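Local coordinates for ssDNA binding protein (Pyrococcus furiosus, PDB 4PSM), which binds single-stranded DNA and, as a four-chain assembly, probably entraps it in tunnels that run between its subunits, at residues A[5-10]-A[16-21]; A[59-64]-A[93-98]. All coordinates share one frame; numbering follows the deposited sequence.

Contact 1: residues A[5-10]-A[16-21]; sequences LMTGFV and ANKVRR
Thr-7 on the outer strand of this chain's sheet and Val-19 on the helix that follows it are the nearest pair by CA atoms, 6.1 Å apart. The axes of strand 5-8 and helix 16-21 come within 8.1 Å and lie 135° apart in direction, the strand-then-helix start of an alpha+beta domain in which helices pack on a three-stranded antiparallel sheet. Lys-18 does most of the joining. With CG anti to the backbone N (chi1 -175°) and bends at chi2 and chi4, its aliphatic part lies against Thr-7, where Lys-18 CG is 3.9 Å from Thr-7 CB, while Lys-18 CB meets Val-10 CG2. Its ammonium NZ donates to Thr-7 O at 2.9 Å, in the carbonyl plane with a C=O...N angle of 156°, and to a water that bonds weakly to Phe-9 O. A methionine in its place would probably leave Thr-7 O and this water without their donor near the corner the chain turns at Phe-9. Thr-7 OG1 donates to Gly-8 O. Helix 33-53 packs on Val-19 through Leu-43. Towards the strand's start, the Leu-5 side chain crosses that of Val-19 at about a right angle, its CD2 3.7 Å from Val-19 O.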
loop_
_atom_site.group_PDB
_atom_site.type_symbol
_atom_site.label_atom_id
_atom_site.label_comp_id
_atom_site.label_asym_id
_atom_site.label_seq_id
_atom_site.Cartn_x
_atom_site.Cartn_y
_atom_site.Cartn_z
ATOM N N LEU A 5 -17.272 -3.011 -33.580
ATOM C CA LEU A 5 -17.053 -1.874 -32.702
ATOM C C LEU A 5 -18.203 -0.891 -32.878
ATOM O O LEU A 5 -18.553 -0.522 -33.994
ATOM C CB LEU A 5 -15.706 -1.236 -33.006
ATOM C CG LEU A 5 -15.243 0.187 -32.674
ATOM C CD1 LEU A 5 -16.300 1.244 -32.339
ATOM C CD2 LEU A 5 -14.004 0.262 -31.809
HETATM N N MSE A 6 -18.800 -0.487 -31.765
HETATM C CA MSE A 6 -19.905 0.452 -31.793
HETATM C C MSE A 6 -19.745 1.485 -30.699
HETATM O O MSE A 6 -19.544 1.145 -29.533
HETATM C CB MSE A 6 -21.227 -0.276 -31.616
HETATM C CG MSE A 6 -21.463 -1.379 -32.623
HETATM SE SE MSE A 6 -23.174 -2.251 -32.298
HETATM C CE MSE A 6 -22.929 -2.723 -30.429
ATOM N N THR A 7 -19.837 2.751 -31.081
ATOM C CA THR A 7 -19.686 3.837 -30.130
ATOM C C THR A 7 -20.992 4.150 -29.405
ATOM O O THR A 7 -20.979 4.627 -28.269
ATOM C CB THR A 7 -19.186 5.119 -30.819
ATOM O OG1 THR A 7 -20.109 5.500 -31.842
ATOM C CG2 THR A 7 -17.810 4.911 -31.430
ATOM N N GLY A 8 -22.116 3.876 -30.057
ATOM C CA GLY A 8 -23.392 4.395 -29.600
ATOM C C GLY A 8 -23.344 5.882 -29.862
ATOM O O GLY A 8 -22.445 6.360 -30.566
ATOM N N PHE A 9 -24.292 6.628 -29.307
ATOM C CA PHE A 9 -24.309 8.072 -29.538
ATOM C C PHE A 9 -23.109 8.744 -28.889
ATOM O O PHE A 9 -22.782 8.484 -27.733
ATOM C CB PHE A 9 -25.600 8.708 -29.022
ATOM C CG PHE A 9 -26.826 8.277 -29.760
ATOM C CD1 PHE A 9 -27.087 8.762 -31.037
ATOM C CD2 PHE A 9 -27.723 7.403 -29.180
ATOM C CE1 PHE A 9 -28.228 8.377 -31.729
ATOM C CE2 PHE A 9 -28.868 7.011 -29.869
ATOM C CZ PHE A 9 -29.120 7.499 -31.148
ATOM N N VAL A 10 -22.458 9.618 -29.637
ATOM C CA VAL A 10 -21.354 10.383 -29.097
ATOM C C VAL A 10 -21.205 11.712 -29.832
ATOM O O VAL A 10 -21.285 11.775 -31.060
ATOM C CB VAL A 10 -20.010 9.599 -29.164
ATOM C CG1 VAL A 10 -19.531 9.472 -30.615
ATOM C CG2 VAL A 10 -18.942 10.285 -28.285
ATOM N N ALA A 16 -13.172 10.242 -31.193
ATOM C CA ALA A 16 -11.925 9.499 -31.269
ATOM C C ALA A 16 -11.594 8.815 -29.930
ATOM O O ALA A 16 -11.234 7.639 -29.898
ATOM C CB ALA A 16 -10.801 10.403 -31.743
ATOM N N ASN A 17 -11.748 9.536 -28.824
ATOM C CA ASN A 17 -11.594 8.919 -27.510
ATOM C C ASN A 17 -12.580 7.770 -27.292
ATOM O O ASN A 17 -12.236 6.744 -26.703
ATOM C CB ASN A 17 -11.742 9.954 -26.385
ATOM C CG ASN A 17 -10.519 10.841 -26.231
ATOM O OD1 ASN A 17 -9.396 10.424 -26.510
ATOM N ND2 ASN A 17 -10.733 12.072 -25.776
ATOM N N LYS A 18 -13.810 7.941 -27.765
ATOM C CA LYS A 18 -14.829 6.928 -27.543
ATOM C C LYS A 18 -14.499 5.653 -28.305
ATOM O O LYS A 18 -14.677 4.541 -27.796
ATOM C CB LYS A 18 -16.214 7.445 -27.936
ATOM C CG LYS A 18 -17.330 6.464 -27.608
ATOM C CD LYS A 18 -17.412 6.215 -26.103
ATOM C CE LYS A 18 -18.674 5.453 -25.721
ATOM N NZ LYS A 18 -19.915 6.204 -26.077
ATOM N N VAL A 19 -14.025 5.819 -29.532
ATOM C CA VAL A 19 -13.616 4.685 -30.334
ATOM C C VAL A 19 -12.552 3.894 -29.572
ATOM O O VAL A 19 -12.678 2.685 -29.382
ATOM C CB VAL A 19 -13.078 5.144 -31.707
ATOM C CG1 VAL A 19 -12.326 4.017 -32.401
ATOM C CG2 VAL A 19 -14.215 5.637 -32.567
ATOM N N ARG A 20 -11.519 4.593 -29.116
ATOM C CA ARG A 20 -10.405 3.941 -28.444
ATOM C C ARG A 20 -10.866 3.227 -27.174
ATOM O O ARG A 20 -10.433 2.114 -26.883
ATOM C CB ARG A 20 -9.311 4.948 -28.117
ATOM C CG ARG A 20 -7.947 4.297 -27.833
ATOM C CD ARG A 20 -6.913 5.338 -27.405
ATOM N NE ARG A 20 -7.230 5.873 -26.079
ATOM C CZ ARG A 20 -6.498 6.784 -25.445
ATOM N NH1 ARG A 20 -5.406 7.270 -26.016
ATOM N NH2 ARG A 20 -6.860 7.210 -24.239
ATOM N N ARG A 21 -11.762 3.866 -26.431
ATOM C CA ARG A 21 -12.285 3.281 -25.204
ATOM C C ARG A 21 -13.013 1.976 -25.463
ATOM O O ARG A 21 -12.772 0.976 -24.783
ATOM C CB ARG A 21 -13.167 4.277 -24.466
ATOM C CG ARG A 21 -12.369 5.415 -23.864
ATOM C CD ARG A 21 -13.255 6.555 -23.440
ATOM N NE ARG A 21 -14.400 6.100 -22.666
ATOM C CZ ARG A 21 -15.382 6.903 -22.283
ATOM N NH1 ARG A 21 -15.329 8.184 -22.617
ATOM N NH2 ARG A 21 -16.403 6.435 -21.575
HETATM O O HOH W 1 -22.582 5.607 -26.041
#

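Contact 2: residues A[59-64]-A[93-98]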
loop_
_atom_site.group_PDB
_atom_site.type_symbol
_atom_site.label_atom_id
_atom_site.label_comp_id
_atom_site.label_asym_id
_atom_site.label_seq_id
_atom_site.Cartn_x
_atom_site.Cartn_y
_atom_site.Cartn_z
ATOM N N GLU A 59 -20.301 19.848 -32.604
ATOM C CA GLU A 59 -21.549 19.901 -31.832
ATOM C C GLU A 59 -22.513 18.804 -32.271
ATOM O O GLU A 59 -23.408 18.412 -31.529
ATOM C CB GLU A 59 -22.248 21.261 -31.990
ATOM C CG GLU A 59 -21.494 22.442 -31.396
ATOM C CD GLU A 59 -20.216 22.764 -32.148
ATOM O OE1 GLU A 59 -20.288 23.025 -33.369
ATOM O OE2 GLU A 59 -19.139 22.752 -31.517
ATOM N N ASP A 60 -22.332 18.324 -33.491
ATOM C CA ASP A 60 -23.162 17.249 -33.999
ATOM C C ASP A 60 -22.913 15.968 -33.223
ATOM O O ASP A 60 -21.899 15.819 -32.541
ATOM C CB ASP A 60 -22.905 17.018 -35.493
ATOM C CG ASP A 60 -23.259 18.231 -36.342
ATOM O OD1 ASP A 60 -24.237 18.942 -36.012
ATOM O OD2 ASP A 60 -22.553 18.477 -37.341
ATOM N N VAL A 61 -23.850 15.042 -33.338
ATOM C CA VAL A 61 -23.726 13.750 -32.705
ATOM C C VAL A 61 -23.608 12.679 -33.776
ATOM O O VAL A 61 -24.308 12.707 -34.780
ATOM C CB VAL A 61 -24.921 13.465 -31.783
ATOM C CG1 VAL A 61 -24.940 12.008 -31.363
ATOM C CG2 VAL A 61 -24.874 14.392 -30.570
ATOM N N VAL A 62 -22.702 11.741 -33.554
ATOM C CA VAL A 62 -22.487 10.661 -34.495
ATOM C C VAL A 62 -22.662 9.315 -33.803
ATOM O O VAL A 62 -22.627 9.221 -32.576
ATOM C CB VAL A 62 -21.070 10.737 -35.104
ATOM C CG1 VAL A 62 -20.827 12.111 -35.704
ATOM C CG2 VAL A 62 -20.014 10.428 -34.042
ATOM N N ARG A 63 -22.881 8.281 -34.605
ATOM C CA ARG A 63 -22.742 6.906 -34.159
ATOM C C ARG A 63 -21.784 6.229 -35.116
ATOM O O ARG A 63 -21.922 6.356 -36.329
ATOM C CB ARG A 63 -24.075 6.173 -34.170
ATOM C CG ARG A 63 -25.087 6.708 -33.187
ATOM C CD ARG A 63 -26.398 5.960 -33.327
ATOM N NE ARG A 63 -26.256 4.544 -33.002
ATOM C CZ ARG A 63 -26.385 4.049 -31.777
ATOM N NH1 ARG A 63 -26.659 4.855 -30.759
ATOM N NH2 ARG A 63 -26.242 2.750 -31.565
ATOM N N ILE A 64 -20.813 5.509 -34.570
ATOM C CA ILE A 64 -19.821 4.835 -35.393
ATOM C C ILE A 64 -19.860 3.328 -35.186
ATOM O O ILE A 64 -19.889 2.835 -34.058
ATOM C CB ILE A 64 -18.401 5.370 -35.116
ATOM C CG1 ILE A 64 -18.318 6.846 -35.509
ATOM C CG2 ILE A 64 -17.359 4.533 -35.860
ATOM C CD1 ILE A 64 -16.995 7.495 -35.203
ATOM N N GLU A 93 -31.701 18.872 -31.136
ATOM C CA GLU A 93 -31.191 19.737 -30.084
ATOM C C GLU A 93 -31.058 19.044 -28.734
ATOM O O GLU A 93 -30.083 19.287 -28.030
ATOM C CB GLU A 93 -31.969 21.046 -29.970
ATOM C CG GLU A 93 -31.815 21.955 -31.172
ATOM C CD GLU A 93 -32.930 21.738 -32.195
ATOM O OE1 GLU A 93 -33.525 20.637 -32.196
ATOM O OE2 GLU A 93 -33.221 22.666 -32.988
ATOM N N LYS A 94 -31.995 18.170 -28.390
ATOM C CA LYS A 94 -31.949 17.492 -27.098
ATOM C C LYS A 94 -30.863 16.423 -27.020
ATOM O O LYS A 94 -30.162 16.328 -26.017
ATOM C CB LYS A 94 -33.329 16.927 -26.727
ATOM C CG LYS A 94 -34.303 18.003 -26.252
ATOM C CD LYS A 94 -35.721 17.474 -26.036
ATOM C CE LYS A 94 -36.475 17.362 -27.353
ATOM N NZ LYS A 94 -36.804 18.686 -27.956
ATOM N N LEU A 95 -30.725 15.635 -28.084
ATOM C CA LEU A 95 -29.675 14.627 -28.167
ATOM C C LEU A 95 -28.310 15.295 -28.080
ATOM O O LEU A 95 -27.420 14.849 -27.348
ATOM C CB LEU A 95 -29.785 13.857 -29.481
ATOM C CG LEU A 95 -28.770 12.734 -29.668
ATOM C CD1 LEU A 95 -29.102 11.557 -28.760
ATOM C CD2 LEU A 95 -28.706 12.305 -31.122
ATOM N N ALA A 96 -28.153 16.376 -28.830
ATOM C CA ALA A 96 -26.897 17.111 -28.851
ATOM C C ALA A 96 -26.587 17.647 -27.464
ATOM O O ALA A 96 -25.446 17.607 -27.017
ATOM C CB ALA A 96 -26.962 18.252 -29.853
ATOM N N LEU A 97 -27.614 18.161 -26.794
ATOM C CA LEU A 97 -27.442 18.706 -25.460
ATOM C C LEU A 97 -26.996 17.612 -24.506
ATOM O O LEU A 97 -26.086 17.813 -23.718
ATOM C CB LEU A 97 -28.731 19.366 -24.958
ATOM C CG LEU A 97 -28.729 19.757 -23.469
ATOM C CD1 LEU A 97 -27.510 20.596 -23.106
ATOM C CD2 LEU A 97 -30.021 20.472 -23.052
ATOM N N ALA A 98 -27.644 16.456 -24.599
ATOM C CA ALA A 98 -27.354 15.331 -23.727
ATOM C C ALA A 98 -25.916 14.832 -23.907
ATOM O O ALA A 98 -25.247 14.501 -22.933
ATOM C CB ALA A 98 -28.351 14.200 -23.980
#
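Val-61 and Leu-95 meet because both first torsions swing a branch into the gap between strand and helix: in Val-61, CG1 stands anti to the backbone N (chi1 168°), and in Leu-95, CG does the same (chi1 -178°). Val-61 also has CG2 anti to its own carbonyl carbon, beside the N, and the two methyls therefore fork across the helix surface. CG1 of Val-61 lies 3.8 Å from CD2 of Leu-95, the side chains meeting at a slant, and the same leucine methyl reaches Val-61 CB at 4.0 Å. The other prong, Val-61 CG2, rests on the helix backbone, 3.8 Å from Ala-96 CA and 4.1 Å from Leu-95 O. Ala-96, whose side chain is a single methyl, is consistent with so close an approach, and the CA atoms of Val-61 and Ala-96 come to 6.0 Å. Here the first turns of the long helix 93-141, predicted to form a coiled coil, cover the start of the central strand of the antiparallel sheet. Just before that strand, Glu-59 contributes its carbonyl: Ala-96 CB lies 3.9 Å from Glu-59 O. Polar bonds fix the approach to the strand, where Asp-60 forms a salt bridge with Lys-88 and accepts from the backbone N of Lys-89, just ahead of the helix. Phe-9 of the neighbouring strand touches both Val-61 and Leu-95, and Tyr-87 adds a further aromatic ring against the leucine. Ala-98 of the third subunit packs on Leu-95, and Glu-101 of that same subunit forms a salt bridge with Arg-63 NH1, two residues along the strand from Val-61.

How the contacts relate
Both contacts are buried and both use the same sheet, in which strands 4-11 and 61-71 are neighbours, but they engage different helices. The centre of contact 1, between the outer strand of this chain's sheet and the helix next in sequence, lies about 9 Å from the centre of the chain; that of contact 2 lies about 20 Å from it, where the long helix begins, and this contact covers roughly half as much surface. Contact 1 combines apolar packing with a charged donor gripping a backbone carbonyl, whereas contact 2 relies on methyl packing. Their strands are tied directly: Thr-7 OG1 lies 2.8 Å from Ile-64 N and Val-10 O 2.9 Å from Val-62 N, both probable hydrogen bonds. The third subunit touches both contacts.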